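PDB 3L22: SusD superfamily protein from Bacteroides fragilis, which probably binds glycans at the bacterial cell surface as an outer-membrane SusD-type protein, and carries zinc ions in this crystal. Local coordinates for residues 127-132 with 170-175; 143-148 with 166-171; 280-285 with 407-412. All blocks are in the same frame, centred on the assembly; numbering follows the deposited sequence.

Contact 1 (127-132 with 170-175); sequences AYYYLN and QIYEHI. With ZN (zinc ion), chain H.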
# COMPACT_ATOMS: atom_id res chain seq x y z
N ALA A 127 -1.40 -9.40 0.07
CA ALA A 127 -1.94 -9.56 1.41
C ALA A 127 -0.80 -9.77 2.42
O ALA A 127 -0.71 -9.07 3.44
CB ALA A 127 -2.94 -10.70 1.45
N TYR A 128 0.10 -10.70 2.10
CA TYR A 128 1.28 -10.93 2.96
C TYR A 128 2.17 -9.70 3.07
O TYR A 128 2.75 -9.45 4.14
CB TYR A 128 2.09 -12.15 2.49
CG TYR A 128 1.51 -13.45 3.00
CD1 TYR A 128 1.50 -13.72 4.37
CD2 TYR A 128 0.93 -14.39 2.14
CE1 TYR A 128 0.95 -14.88 4.88
CE2 TYR A 128 0.38 -15.59 2.65
CZ TYR A 128 0.39 -15.81 4.03
OH TYR A 128 -0.15 -16.94 4.58
N TYR A 129 2.30 -8.93 1.99
CA TYR A 129 3.13 -7.74 2.01
C TYR A 129 2.64 -6.72 3.06
O TYR A 129 3.43 -6.14 3.81
CB TYR A 129 3.19 -7.11 0.60
CG TYR A 129 3.72 -5.71 0.59
CD1 TYR A 129 5.09 -5.47 0.54
CD2 TYR A 129 2.87 -4.63 0.61
CE1 TYR A 129 5.60 -4.19 0.54
CE2 TYR A 129 3.37 -3.31 0.61
CZ TYR A 129 4.73 -3.10 0.57
OH TYR A 129 5.24 -1.82 0.54
N TYR A 130 1.32 -6.48 3.07
CA TYR A 130 0.77 -5.57 4.06
C TYR A 130 0.90 -6.10 5.51
O TYR A 130 1.26 -5.33 6.40
CB TYR A 130 -0.66 -5.17 3.69
CG TYR A 130 -0.71 -4.21 2.50
CD1 TYR A 130 -0.10 -2.97 2.56
CD2 TYR A 130 -1.41 -4.55 1.35
CE1 TYR A 130 -0.16 -2.08 1.50
CE2 TYR A 130 -1.47 -3.68 0.27
CZ TYR A 130 -0.86 -2.44 0.36
OH TYR A 130 -0.92 -1.57 -0.69
N LEU A 131 0.70 -7.39 5.73
CA LEU A 131 0.93 -7.97 7.06
C LEU A 131 2.40 -7.79 7.49
O LEU A 131 2.69 -7.47 8.65
CB LEU A 131 0.55 -9.45 7.08
CG LEU A 131 -0.91 -9.87 6.86
CD1 LEU A 131 -1.00 -11.39 6.82
CD2 LEU A 131 -1.82 -9.24 7.97
N ASN A 132 3.32 -7.89 6.53
CA ASN A 132 4.75 -7.81 6.82
C ASN A 132 5.18 -6.39 7.17
O ASN A 132 6.31 -6.19 7.58
CB ASN A 132 5.59 -8.29 5.61
CG ASN A 132 6.77 -9.17 6.01
OD1 ASN A 132 6.74 -9.83 7.05
ND2 ASN A 132 7.82 -9.19 5.17
N GLN A 170 11.49 -14.34 5.69
CA GLN A 170 10.81 -15.50 5.07
C GLN A 170 9.53 -15.07 4.35
O GLN A 170 9.19 -15.61 3.28
CB GLN A 170 10.51 -16.60 6.10
CG GLN A 170 11.73 -17.40 6.51
CD GLN A 170 11.48 -18.27 7.74
OE1 GLN A 170 10.72 -17.91 8.66
NE2 GLN A 170 12.13 -19.42 7.76
N ILE A 171 8.84 -14.10 4.93
CA ILE A 171 7.59 -13.63 4.31
C ILE A 171 7.92 -12.93 3.00
O ILE A 171 7.28 -13.22 1.97
CB ILE A 171 6.76 -12.74 5.26
CG1 ILE A 171 6.24 -13.55 6.45
CG2 ILE A 171 5.60 -12.06 4.52
CD1 ILE A 171 5.29 -14.69 6.16
N TYR A 172 8.91 -12.05 3.01
CA TYR A 172 9.36 -11.43 1.78
C TYR A 172 9.80 -12.44 0.73
O TYR A 172 9.52 -12.27 -0.46
CB TYR A 172 10.48 -10.43 2.00
CG TYR A 172 10.06 -9.10 2.59
CD1 TYR A 172 8.92 -8.41 2.14
CD2 TYR A 172 10.84 -8.47 3.55
CE1 TYR A 172 8.57 -7.15 2.67
CE2 TYR A 172 10.46 -7.24 4.09
CZ TYR A 172 9.37 -6.59 3.64
OH TYR A 172 9.02 -5.36 4.17
N GLU A 173 10.48 -13.49 1.17
CA GLU A 173 11.00 -14.49 0.23
C GLU A 173 9.86 -15.27 -0.41
O GLU A 173 9.93 -15.59 -1.60
CB GLU A 173 12.00 -15.42 0.93
CG GLU A 173 13.38 -14.74 1.13
CD GLU A 173 14.31 -15.44 2.11
OE1 GLU A 173 13.85 -16.22 3.00
OE2 GLU A 173 15.55 -15.21 1.97
N HIS A 174 8.80 -15.52 0.35
CA HIS A 174 7.64 -16.19 -0.23
C HIS A 174 6.89 -15.25 -1.22
O HIS A 174 6.48 -15.68 -2.30
CB HIS A 174 6.64 -16.73 0.80
CG HIS A 174 5.40 -17.17 0.13
ND1 HIS A 174 5.34 -18.36 -0.55
CD2 HIS A 174 4.26 -16.51 -0.18
CE1 HIS A 174 4.20 -18.44 -1.20
NE2 HIS A 174 3.53 -17.32 -1.01
N ILE A 175 6.76 -14.00 -0.85
CA ILE A 175 6.18 -12.98 -1.75
C ILE A 175 6.92 -13.00 -3.07
O ILE A 175 6.29 -13.01 -4.12
CB ILE A 175 6.19 -11.58 -1.12
CG1 ILE A 175 5.18 -11.52 0.04
CG2 ILE A 175 5.86 -10.49 -2.16
CD1 ILE A 175 5.34 -10.33 1.02
ZN ZN H . 6.81 -19.94 -0.65
O HOH W 1 6.01 -20.89 -2.48
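Asn132 lays its amide nitrogen over one face of the Tyr172 ring, ND2 standing 3.1 Å above the ring plane and over its centre. The amide and ring planes are 77° apart. The contact lies where helices 113-131 and 168-178, neighbours in the TPR-like helical part of the SusD fold, run nearly antiparallel. Over these short segments the helix axes come within 9.7 Å of each other, with 159° between their directions. The other branch of the amide, Asn132 OD1, comes within 3.4 Å of Ile171 CB. Farther along, Ile175 CD1 packs against Tyr128 and Tyr129, 3.5 Å from Tyr129 N; chi2 of Ile175 (163°) extends this methyl toward them. Tyr129 CD1 sits at the edge of the Tyr172 ring, near its plane.

In the second shell Ser147 OG and Val168 O hold the two ends of the Asn132 amide, which settles its rotation. Tyr128 OH bonds to Arg151 O, while Val210 of helix 200-213 packs on Tyr172 and Ile175. At the margin, His174 bonds to Asp178 OD2 through NE2 and holds the zinc ion through ND1 at 2.2 Å.

Contact 2 (143-148 with 166-171); sequences PDAKSV and STVKQI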
# COMPACT_ATOMS: atom_id res chain seq x y z
N PRO A 143 16.32 -8.93 10.01
CA PRO A 143 15.70 -9.88 9.09
C PRO A 143 15.14 -11.12 9.74
O PRO A 143 14.28 -11.78 9.13
CB PRO A 143 16.85 -10.31 8.18
CG PRO A 143 17.94 -9.36 8.42
CD PRO A 143 17.77 -8.84 9.80
N ASP A 144 15.62 -11.50 10.92
CA ASP A 144 15.07 -12.68 11.60
C ASP A 144 13.88 -12.35 12.55
O ASP A 144 13.43 -13.21 13.31
CB ASP A 144 16.20 -13.41 12.32
CG ASP A 144 17.29 -13.90 11.35
OD1 ASP A 144 16.98 -14.34 10.20
OD2 ASP A 144 18.46 -13.83 11.73
N ALA A 145 13.40 -11.12 12.54
CA ALA A 145 12.27 -10.76 13.38
C ALA A 145 11.04 -11.58 12.99
O ALA A 145 10.76 -11.78 11.80
CB ALA A 145 11.96 -9.26 13.25
N LYS A 146 10.29 -12.04 13.99
CA LYS A 146 9.11 -12.86 13.72
C LYS A 146 7.98 -12.01 13.16
O LYS A 146 7.71 -10.93 13.67
CB LYS A 146 8.61 -13.59 14.97
CG LYS A 146 9.56 -14.69 15.43
CD LYS A 146 8.99 -15.31 16.67
CE LYS A 146 9.88 -16.42 17.24
NZ LYS A 146 9.06 -17.32 18.13
N SER A 147 7.34 -12.52 12.11
CA SER A 147 6.26 -11.81 11.46
C SER A 147 4.95 -12.54 11.69
O SER A 147 4.35 -12.35 12.74
CB SER A 147 6.59 -11.60 9.98
OG SER A 147 5.53 -10.96 9.30
N VAL A 148 4.51 -13.38 10.75
CA VAL A 148 3.16 -13.94 10.78
C VAL A 148 3.22 -15.40 10.30
O VAL A 148 4.19 -15.79 9.66
CB VAL A 148 2.18 -13.11 9.91
CG1 VAL A 148 2.08 -11.62 10.38
CG2 VAL A 148 2.52 -13.22 8.41
N SER A 166 6.55 -17.12 10.71
CA SER A 166 7.74 -17.01 9.88
C SER A 166 8.40 -15.66 10.12
O SER A 166 7.78 -14.76 10.69
CB SER A 166 7.37 -17.13 8.41
OG SER A 166 7.02 -18.47 8.15
N THR A 167 9.66 -15.53 9.69
CA THR A 167 10.39 -14.28 9.87
C THR A 167 9.99 -13.24 8.79
O THR A 167 9.46 -13.60 7.75
CB THR A 167 11.89 -14.49 9.83
OG1 THR A 167 12.29 -14.85 8.50
CG2 THR A 167 12.39 -15.60 10.86
N VAL A 168 10.26 -11.96 9.05
CA VAL A 168 10.08 -10.89 8.07
C VAL A 168 10.80 -11.24 6.74
O VAL A 168 10.21 -11.07 5.66
CB VAL A 168 10.43 -9.51 8.65
CG1 VAL A 168 11.95 -9.40 9.07
CG2 VAL A 168 10.02 -8.34 7.70
N LYS A 169 12.02 -11.78 6.82
CA LYS A 169 12.73 -12.23 5.63
C LYS A 169 11.97 -13.37 4.92
O LYS A 169 11.82 -13.38 3.70
CB LYS A 169 14.17 -12.67 5.96
CG LYS A 169 14.97 -13.41 4.83
CD LYS A 169 16.41 -13.77 5.30
CE LYS A 169 17.36 -14.34 4.20
NZ LYS A 169 17.13 -15.80 3.77
N GLN A 170 11.49 -14.34 5.69
CA GLN A 170 10.81 -15.50 5.07
C GLN A 170 9.53 -15.07 4.35
O GLN A 170 9.19 -15.61 3.28
CB GLN A 170 10.51 -16.60 6.10
CG GLN A 170 11.73 -17.40 6.51
CD GLN A 170 11.48 -18.27 7.74
OE1 GLN A 170 10.72 -17.91 8.66
NE2 GLN A 170 12.13 -19.42 7.76
N ILE A 171 8.84 -14.10 4.93
CA ILE A 171 7.59 -13.63 4.31
C ILE A 171 7.92 -12.93 3.00
O ILE A 171 7.28 -13.22 1.97
CB ILE A 171 6.76 -12.74 5.26
CG1 ILE A 171 6.24 -13.55 6.45
CG2 ILE A 171 5.60 -12.06 4.52
CD1 ILE A 171 5.29 -14.69 6.16
O HOH W 2 14.89 -15.48 8.38
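Thr167 OG1, which packs beside the carbonyl oxygen of Pro143, is gripped by two partners: Gln170 N donates to it at 3.0 Å, and water 2 lies 2.7 Å away, passing the link on to Asp144 OD1. This is the N-cap of helix 168-178, and it is a full capping box, because Thr167 N in turn donates to Gln170 OE1 in the carboxamide plane, on a lone pair. With chi1 at 69°, OG1 sits between the backbone N and carbonyl carbon of Thr167, which places it to accept from Gln170 N.

Around the cap the 143-148 loop is tied on by backbone bonds. Val168 N donates to Ala145 O at 2.8 Å, almost in line with the carbonyl, and Lys169 N reaches Pro143 O at 3.2 Å; two of the first N-H groups of the helix are thus satisfied by the loop. On the other side of the single Lys146-Thr167 bridge, Ser147 and Val148 both face Ser166 in a classic beta bulge. Ser166 O accepts from Ser147 N at 2.7 Å, whereas Ser166 N approaches Val148 O from above the carbonyl plane. Next to the bulge the side chains of Val148 and Ile171 cross at about a right angle, Val148 CG2 meeting Ile171 CD1 at 3.9 Å.

Contact 3 (280-285 with 407-412); sequences DTKSGI and IKVGEN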
# COMPACT_ATOMS: atom_id res chain seq x y z
N ASP A 280 -1.43 17.25 8.53
CA ASP A 280 -0.53 17.77 9.58
C ASP A 280 0.26 18.96 9.05
O ASP A 280 1.39 18.82 8.53
CB ASP A 280 0.43 16.70 10.11
CG ASP A 280 1.19 17.16 11.35
OD1 ASP A 280 1.30 18.39 11.60
OD2 ASP A 280 1.66 16.27 12.10
N THR A 281 -0.33 20.14 9.21
CA THR A 281 0.31 21.35 8.72
C THR A 281 1.27 21.95 9.77
O THR A 281 2.01 22.84 9.45
CB THR A 281 -0.70 22.41 8.32
OG1 THR A 281 -1.54 22.66 9.44
CG2 THR A 281 -1.51 21.94 7.11
N LYS A 282 1.26 21.47 11.02
CA LYS A 282 2.24 21.97 12.01
C LYS A 282 3.64 21.38 11.77
O LYS A 282 4.62 22.08 11.89
CB LYS A 282 1.76 21.63 13.43
CG LYS A 282 2.73 22.09 14.55
CD LYS A 282 2.39 21.53 15.93
CE LYS A 282 3.54 21.81 16.98
NZ LYS A 282 3.97 23.23 17.30
N SER A 283 3.71 20.10 11.46
CA SER A 283 4.96 19.34 11.48
C SER A 283 5.17 18.34 10.36
O SER A 283 6.26 17.75 10.29
CB SER A 283 5.02 18.54 12.80
OG SER A 283 4.97 19.39 13.92
N GLY A 284 4.16 18.06 9.54
CA GLY A 284 4.27 17.08 8.47
C GLY A 284 4.80 17.70 7.18
O GLY A 284 5.24 18.83 7.19
N ILE A 285 4.71 16.97 6.09
CA ILE A 285 5.28 17.38 4.81
C ILE A 285 4.78 18.76 4.37
O ILE A 285 5.57 19.58 3.88
CB ILE A 285 5.06 16.31 3.70
CG1 ILE A 285 5.85 16.67 2.41
CG2 ILE A 285 3.58 16.11 3.36
CD1 ILE A 285 7.36 16.88 2.64
N ILE A 407 7.87 9.95 14.24
CA ILE A 407 7.96 11.19 15.03
C ILE A 407 6.86 12.15 14.64
O ILE A 407 6.81 12.62 13.48
CB ILE A 407 9.35 11.88 14.87
CG1 ILE A 407 10.45 10.89 15.30
CG2 ILE A 407 9.42 13.23 15.70
CD1 ILE A 407 11.92 11.44 15.20
N LYS A 408 5.96 12.40 15.58
CA LYS A 408 4.83 13.27 15.31
C LYS A 408 4.76 14.38 16.39
O LYS A 408 4.29 14.15 17.49
CB LYS A 408 3.51 12.46 15.22
CG LYS A 408 3.69 11.08 14.56
CD LYS A 408 2.37 10.33 14.43
CE LYS A 408 2.59 8.88 13.98
NZ LYS A 408 1.34 8.18 13.59
N VAL A 409 5.23 15.57 16.04
CA VAL A 409 5.36 16.67 16.97
C VAL A 409 4.04 17.43 16.93
O VAL A 409 3.70 18.05 15.94
CB VAL A 409 6.53 17.62 16.65
CG1 VAL A 409 6.50 18.87 17.59
CG2 VAL A 409 7.90 16.88 16.70
N GLY A 410 3.30 17.33 18.02
CA GLY A 410 2.01 18.01 18.14
C GLY A 410 2.15 19.15 19.12
O GLY A 410 3.21 19.37 19.72
N GLU A 411 1.09 19.93 19.23
CA GLU A 411 1.06 21.10 20.07
C GLU A 411 1.31 20.76 21.55
O GLU A 411 2.04 21.47 22.20
CB GLU A 411 -0.30 21.81 19.90
CG GLU A 411 -0.57 22.99 20.83
CD GLU A 411 0.43 24.11 20.72
OE1 GLU A 411 1.10 24.31 19.67
OE2 GLU A 411 0.50 24.86 21.69
N ASN A 412 0.72 19.67 22.06
CA ASN A 412 0.79 19.32 23.48
C ASN A 412 1.36 17.92 23.79
O ASN A 412 1.41 17.51 24.97
CB ASN A 412 -0.61 19.46 24.12
CG ASN A 412 -1.00 20.91 24.34
OD1 ASN A 412 -0.17 21.78 24.64
ND2 ASN A 412 -2.28 21.18 24.20
O HOH W 3 1.35 17.06 14.67
O HOH W 4 4.17 23.15 19.80
O HOH W 5 1.27 24.28 16.92
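The 280-285 loop comes up to the end of strand 406-409 without pairing with it, the CA atoms of Ser283 and Val409 lying 6.1 Å apart. The Ser283 hydroxyl makes the direct bond: with OG anti to its carbonyl carbon and beside the backbone N (chi1 -60°), it donates to Val409 O at 2.7 Å, tilted 21° from the carbonyl plane. A second donor serves the same oxygen: water 3 donates to both Val409 O and Asp280 OD2.

The other oxygen of that carboxylate builds an Asx motif: Asp280 OD1 takes Ser283 N at 3.0 Å, met from above the carboxylate plane, which curls the loop back next to the serine that reaches across. Val409, the partner of Ser283, lies on one arm of a beta hairpin, strand 406-409 pairing antiparallel with 414-417, so the loop meets it where that strand enters the turn. Over that turn lies the Lys282 chain, extended until it bends at chi4, with CE 3.7 Å from Gly410 C. Lys282 NZ and Glu411 OE1 form only a long salt bridge, 3.9 Å. Water 5 bridges the pair, 2.8 Å from Glu411 OE1; a second bridge through water 4, too close to NZ, is doubtful.

In the fold
Contacts 1 and 2 are one continuous piece of packing: both use helix 168-178, share Gln170 and Ile171, and have centres 8 Å apart. Asn132 joins them through two probable hydrogen bonds, OD1 2.8 Å from Ser147 OG and ND2 3.1 Å from Val168 O, so the loop and the first turn of the helix together orient the Asn132 amide. Contact 3 is remote, its centre about 31 Å from that of contact 1 and about 32 Å from that of contact 2. The zinc ion bound by His174 is about 9 Å from the Ile171 side chain; a different zinc ion lies about 9 Å from that of Val409, which does not coordinate it.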